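Local coordinates for SMI1/KNR4 family protein (Pseudomonas syringae pv. tomato, PDB 2PAG) that is of unknown function but binds calcium and belongs to the SMI1/KNR4 family of the SUKH clan, at residues V28-E31 against E32-I36; A76-D80 against L81-R85. All blocks are in the same frame, centred on the assembly; numbering follows the deposited sequence.

Contact 1 of 2, residues V28-E31 against E32-I36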
loop_
_atom_site.group_PDB
_atom_site.type_symbol
_atom_site.label_atom_id
_atom_site.label_comp_id
_atom_site.label_asym_id
_atom_site.label_seq_id
_atom_site.Cartn_x
_atom_site.Cartn_y
_atom_site.Cartn_z
ATOM N N VAL A 28 -10.009 -1.590 -10.484
ATOM C CA VAL A 28 -10.153 -0.801 -11.701
ATOM C C VAL A 28 -10.835 0.521 -11.348
ATOM O O VAL A 28 -10.433 1.576 -11.837
ATOM C CB VAL A 28 -10.979 -1.544 -12.780
ATOM C CG1 VAL A 28 -11.335 -0.592 -13.919
ATOM C CG2 VAL A 28 -10.173 -2.712 -13.329
ATOM N N GLU A 29 -11.850 0.471 -10.486
ATOM C CA GLU A 29 -12.555 1.692 -10.078
ATOM C C GLU A 29 -11.599 2.701 -9.447
ATOM O O GLU A 29 -11.655 3.896 -9.748
ATOM C CB GLU A 29 -13.666 1.384 -9.067
ATOM C CG GLU A 29 -14.856 0.624 -9.623
ATOM C CD GLU A 29 -16.021 0.591 -8.645
ATOM O OE1 GLU A 29 -15.821 0.159 -7.487
ATOM O OE2 GLU A 29 -17.139 0.994 -9.033
ATOM N N ILE A 30 -10.730 2.220 -8.563
ATOM C CA ILE A 30 -9.763 3.092 -7.903
ATOM C C ILE A 30 -8.802 3.707 -8.923
ATOM O O ILE A 30 -8.513 4.904 -8.873
ATOM C CB ILE A 30 -8.939 2.319 -6.854
ATOM C CG1 ILE A 30 -9.859 1.798 -5.749
ATOM C CG2 ILE A 30 -7.843 3.212 -6.284
ATOM C CD1 ILE A 30 -10.529 2.886 -4.924
ATOM N N GLU A 31 -8.309 2.889 -9.844
ATOM C CA GLU A 31 -7.390 3.383 -10.866
ATOM C C GLU A 31 -8.039 4.515 -11.649
ATOM O O GLU A 31 -7.439 5.569 -11.860
ATOM C CB GLU A 31 -7.010 2.271 -11.843
ATOM C CG GLU A 31 -6.171 1.171 -11.236
ATOM C CD GLU A 31 -5.710 0.162 -12.264
ATOM O OE1 GLU A 31 -6.575 -0.512 -12.869
ATOM O OE2 GLU A 31 -4.482 0.041 -12.468
ATOM N N GLU A 32 -9.271 4.290 -12.081
ATOM C CA GLU A 32 -9.980 5.298 -12.855
ATOM C C GLU A 32 -10.215 6.575 -12.059
ATOM O O GLU A 32 -10.098 7.676 -12.597
ATOM C CB GLU A 32 -11.304 4.723 -13.357
ATOM C CG GLU A 32 -11.117 3.458 -14.177
ATOM C CD GLU A 32 -12.425 2.896 -14.694
ATOM O OE1 GLU A 32 -13.388 2.804 -13.900
ATOM O OE2 GLU A 32 -12.485 2.535 -15.890
ATOM N N GLN A 33 -10.540 6.432 -10.779
ATOM C CA GLN A 33 -10.773 7.588 -9.917
ATOM C C GLN A 33 -9.543 8.468 -9.793
ATOM O O GLN A 33 -9.651 9.694 -9.692
ATOM C CB GLN A 33 -11.147 7.144 -8.513
ATOM C CG GLN A 33 -12.536 6.632 -8.337
ATOM C CD GLN A 33 -12.745 6.151 -6.921
ATOM O OE1 GLN A 33 -12.482 6.880 -5.954
ATOM N NE2 GLN A 33 -13.211 4.918 -6.782
ATOM N N LEU A 34 -8.372 7.834 -9.771
ATOM C CA LEU A 34 -7.115 8.559 -9.627
ATOM C C LEU A 34 -6.428 8.798 -10.966
ATOM O O LEU A 34 -5.371 9.429 -11.033
ATOM C CB LEU A 34 -6.188 7.784 -8.691
ATOM C CG LEU A 34 -6.680 7.686 -7.244
ATOM C CD1 LEU A 34 -5.946 6.570 -6.525
ATOM C CD2 LEU A 34 -6.459 9.011 -6.535
ATOM N N PHE A 35 -7.048 8.292 -12.028
ATOM C CA PHE A 35 -6.525 8.412 -13.383
ATOM C C PHE A 35 -5.068 7.979 -13.428
ATOM O O PHE A 35 -4.202 8.687 -13.942
ATOM C CB PHE A 35 -6.654 9.845 -13.905
ATOM C CG PHE A 35 -6.878 9.916 -15.392
ATOM C CD1 PHE A 35 -8.097 9.525 -15.938
ATOM C CD2 PHE A 35 -5.862 10.324 -16.249
ATOM C CE1 PHE A 35 -8.302 9.532 -17.314
ATOM C CE2 PHE A 35 -6.054 10.338 -17.631
ATOM C CZ PHE A 35 -7.276 9.941 -18.170
ATOM N N ILE A 36 -4.809 6.800 -12.881
ATOM C CA ILE A 36 -3.464 6.259 -12.841
ATOM C C ILE A 36 -3.551 4.756 -13.047
ATOM O O ILE A 36 -4.621 4.159 -12.929
ATOM C CB ILE A 36 -2.801 6.540 -11.473
ATOM C CG1 ILE A 36 -1.302 6.238 -11.539
ATOM C CG2 ILE A 36 -3.459 5.684 -10.399
ATOM C CD1 ILE A 36 -0.529 7.151 -12.464
#

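Contact 2 of 2, residues A76-D80 against L81-R85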
loop_
_atom_site.group_PDB
_atom_site.type_symbol
_atom_site.label_atom_id
_atom_site.label_comp_id
_atom_site.label_asym_id
_atom_site.label_seq_id
_atom_site.Cartn_x
_atom_site.Cartn_y
_atom_site.Cartn_z
ATOM N N ALA A 76 -4.358 11.826 -2.210
ATOM C CA ALA A 76 -4.646 13.254 -2.162
ATOM C C ALA A 76 -3.800 13.939 -1.094
ATOM O O ALA A 76 -3.199 14.984 -1.343
ATOM C CB ALA A 76 -6.110 13.477 -1.884
ATOM N N THR A 77 -3.751 13.342 0.091
ATOM C CA THR A 77 -2.981 13.895 1.201
ATOM C C THR A 77 -1.487 13.911 0.897
ATOM O O THR A 77 -0.813 14.917 1.111
ATOM C CB THR A 77 -3.213 13.096 2.495
ATOM O OG1 THR A 77 -4.595 13.183 2.876
ATOM C CG2 THR A 77 -2.336 13.637 3.616
ATOM N N ALA A 78 -0.974 12.797 0.389
ATOM C CA ALA A 78 0.446 12.687 0.075
ATOM C C ALA A 78 0.876 13.614 -1.061
ATOM O O ALA A 78 1.894 14.299 -0.960
ATOM C CB ALA A 78 0.792 11.229 -0.273
ATOM N N TRP A 79 0.103 13.639 -2.143
ATOM C CA TRP A 79 0.449 14.486 -3.271
ATOM C C TRP A 79 0.373 15.961 -2.889
ATOM O O TRP A 79 1.177 16.765 -3.357
ATOM C CB TRP A 79 -0.458 14.177 -4.469
ATOM C CG TRP A 79 -0.216 12.809 -5.040
ATOM C CD1 TRP A 79 0.966 12.122 -5.051
ATOM C CD2 TRP A 79 -1.167 11.981 -5.716
ATOM N NE1 TRP A 79 0.809 10.915 -5.697
ATOM C CE2 TRP A 79 -0.490 10.802 -6.115
ATOM C CE3 TRP A 79 -2.525 12.117 -6.026
ATOM C CZ2 TRP A 79 -1.130 9.768 -6.810
ATOM C CZ3 TRP A 79 -3.161 11.089 -6.716
ATOM C CH2 TRP A 79 -2.462 9.929 -7.101
ATOM N N ASP A 80 -0.585 16.318 -2.038
ATOM C CA ASP A 80 -0.699 17.707 -1.604
ATOM C C ASP A 80 0.458 18.056 -0.677
ATOM O O ASP A 80 0.875 19.215 -0.609
ATOM C CB ASP A 80 -2.026 17.963 -0.871
ATOM C CG ASP A 80 -3.154 18.348 -1.813
ATOM O OD1 ASP A 80 -2.866 18.894 -2.902
ATOM O OD2 ASP A 80 -4.331 18.124 -1.456
ATOM N N LEU A 81 0.974 17.053 0.032
ATOM C CA LEU A 81 2.081 17.257 0.963
ATOM C C LEU A 81 3.426 17.355 0.245
ATOM O O LEU A 81 4.412 17.808 0.830
ATOM C CB LEU A 81 2.121 16.123 1.993
ATOM C CG LEU A 81 3.119 16.259 3.146
ATOM C CD1 LEU A 81 2.758 17.478 3.985
ATOM C CD2 LEU A 81 3.103 15.003 4.009
ATOM N N GLY A 82 3.470 16.932 -1.018
ATOM C CA GLY A 82 4.716 17.008 -1.765
ATOM C C GLY A 82 5.165 15.751 -2.496
ATOM O O GLY A 82 6.100 15.793 -3.295
ATOM N N VAL A 83 4.520 14.624 -2.230
ATOM C CA VAL A 83 4.901 13.391 -2.908
ATOM C C VAL A 83 4.632 13.534 -4.403
ATOM O O VAL A 83 3.540 13.937 -4.807
ATOM C CB VAL A 83 4.098 12.185 -2.379
ATOM C CG1 VAL A 83 4.439 10.935 -3.184
ATOM C CG2 VAL A 83 4.410 11.963 -0.911
ATOM N N PRO A 84 5.633 13.230 -5.247
ATOM C CA PRO A 84 5.449 13.333 -6.698
ATOM C C PRO A 84 4.202 12.563 -7.144
ATOM O O PRO A 84 3.987 11.434 -6.710
ATOM C CB PRO A 84 6.735 12.717 -7.246
ATOM C CG PRO A 84 7.746 13.097 -6.208
ATOM C CD PRO A 84 7.017 12.837 -4.916
ATOM N N ARG A 85 3.384 13.175 -8.002
ATOM C CA ARG A 85 2.154 12.548 -8.498
ATOM C C ARG A 85 2.383 11.185 -9.148
ATOM O O ARG A 85 1.499 10.326 -9.141
ATOM C CB ARG A 85 1.470 13.475 -9.509
ATOM C CG ARG A 85 0.196 12.914 -10.150
ATOM C CD ARG A 85 -0.937 12.798 -9.143
ATOM N NE ARG A 85 -2.252 12.892 -9.777
ATOM C CZ ARG A 85 -2.884 11.887 -10.374
ATOM N NH1 ARG A 85 -2.332 10.684 -10.430
ATOM N NH2 ARG A 85 -4.078 12.089 -10.916
HETATM O O HOH W 1 2.704 16.317 -5.548
#

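Contact 1 of 2, residues V28-E31 against E32-I36
From Val-28 to Gln-33 the backbone is helical: Glu-32 N reaches Val-28 O at 3.0 Å, and Gln-33 and Leu-34 bond in the same way to Glu-29 and Ile-30. One turn apart on the inner side, Ile-30 and Leu-34 lie side by side and point the same way, Ile-30 CG2 meeting Leu-34 CD1 at 3.9 Å. With chi1 of -63°, Ile-30 has CG1 beside its backbone N and CG2 anti to it, turning that methyl to the Leu-34 side, while CD1 comes within 3.8 Å of Gln-33 NE2. The Ile-30 and Leu-34 pair packs on helix 71-81, Ile-30 on Leu-71 and Pro-72 and Leu-34 on Trp-79. On the exposed flank the CG1 methyl of Val-28 sits over one face of the Glu-32 carboxylate, 3.7 Å from CD. Glu-31 lays its CB 3.2 Å from Ile-36 O, and its OE2 continues past the turn to accept a hydrogen bond from Ile-38 N, tying the helix to the chain that leaves it. The backbone closes as a Schellman motif: Phe-35, with positive phi, is the C-prime residue, Ile-36 N bonds to Glu-31 O at 3.1 Å, and a weak bond joins Phe-35 N to Glu-32 O.

Contact 2 of 2, residues A76-D80 against L81-R85
Arg-85 folds back over the indole of Trp-79, and the two flat groups lie nearly parallel, their planes 16° apart. Arg-85 CD lies over the middle of the six-membered ring of Trp-79, 3.4 Å from its centroid, as a CH-pi contact. Beyond CD the guanidinium slides toward the rim, so its cation-pi contact is off-centre, with Arg-85 CZ 4.2 Å from the same centroid and NH1 over Trp-79 CH2. A bend at chi2 (68°) brings the arginine chain back over the ring after CG has left anti to the backbone N. Polar partners outside the turn help fix both groups: Leu-34 O is that of the guanidinium, and Trp-79 NE1 donates to Leu-87 O.

The indole can meet Arg-85 because the chain reverses at the C-terminal end of helix 71-81. Gly-82 takes up positive phi (130°), a backbone shape that favours glycine; Val-83 N bonds to Ala-78 O at 2.9 Å, and a weak bond joins Gly-82 N to Trp-79 O, making a Schellman motif with Gly-82 as its C-prime residue. Val-83 consequently points back at the helix, its CG2 3.7 Å from Ala-78 CB, while Val-83 O sits at the edge of the indole, 3.2 Å from Trp-79 CD1. The Val-83 side chain also touches Cys-99 and Trp-109 of the antiparallel sheet. One water bridges the turn, donating to Trp-79 O at 2.7 Å and to Val-83 O.

Overall arrangement
Contact 1 ends helix 24-34 and contact 2 ends helix 71-81, in series along the chain with centres about 16 Å apart. Both are helix C-terminal turns, and they touch directly: Arg-85 NH2 lies 3.0 Å from Leu-34 O, a probable hydrogen bond, while Leu-34 CD2 packs 3.9 Å from Trp-79 CZ3. The arginine, laid on the indole of its own turn, thus reaches the Leu-34 carbonyl at the C-terminal turn of the other helix. Neither contact supplies a calcium ligand; Glu-101, Asp-103 and Thr-105 do so. The side chains of Ile-36 and Pro-84 are about 10 and 9 Å from that of Glu-101, and that of Pro-84 about 13 Å from a bound calcium ion.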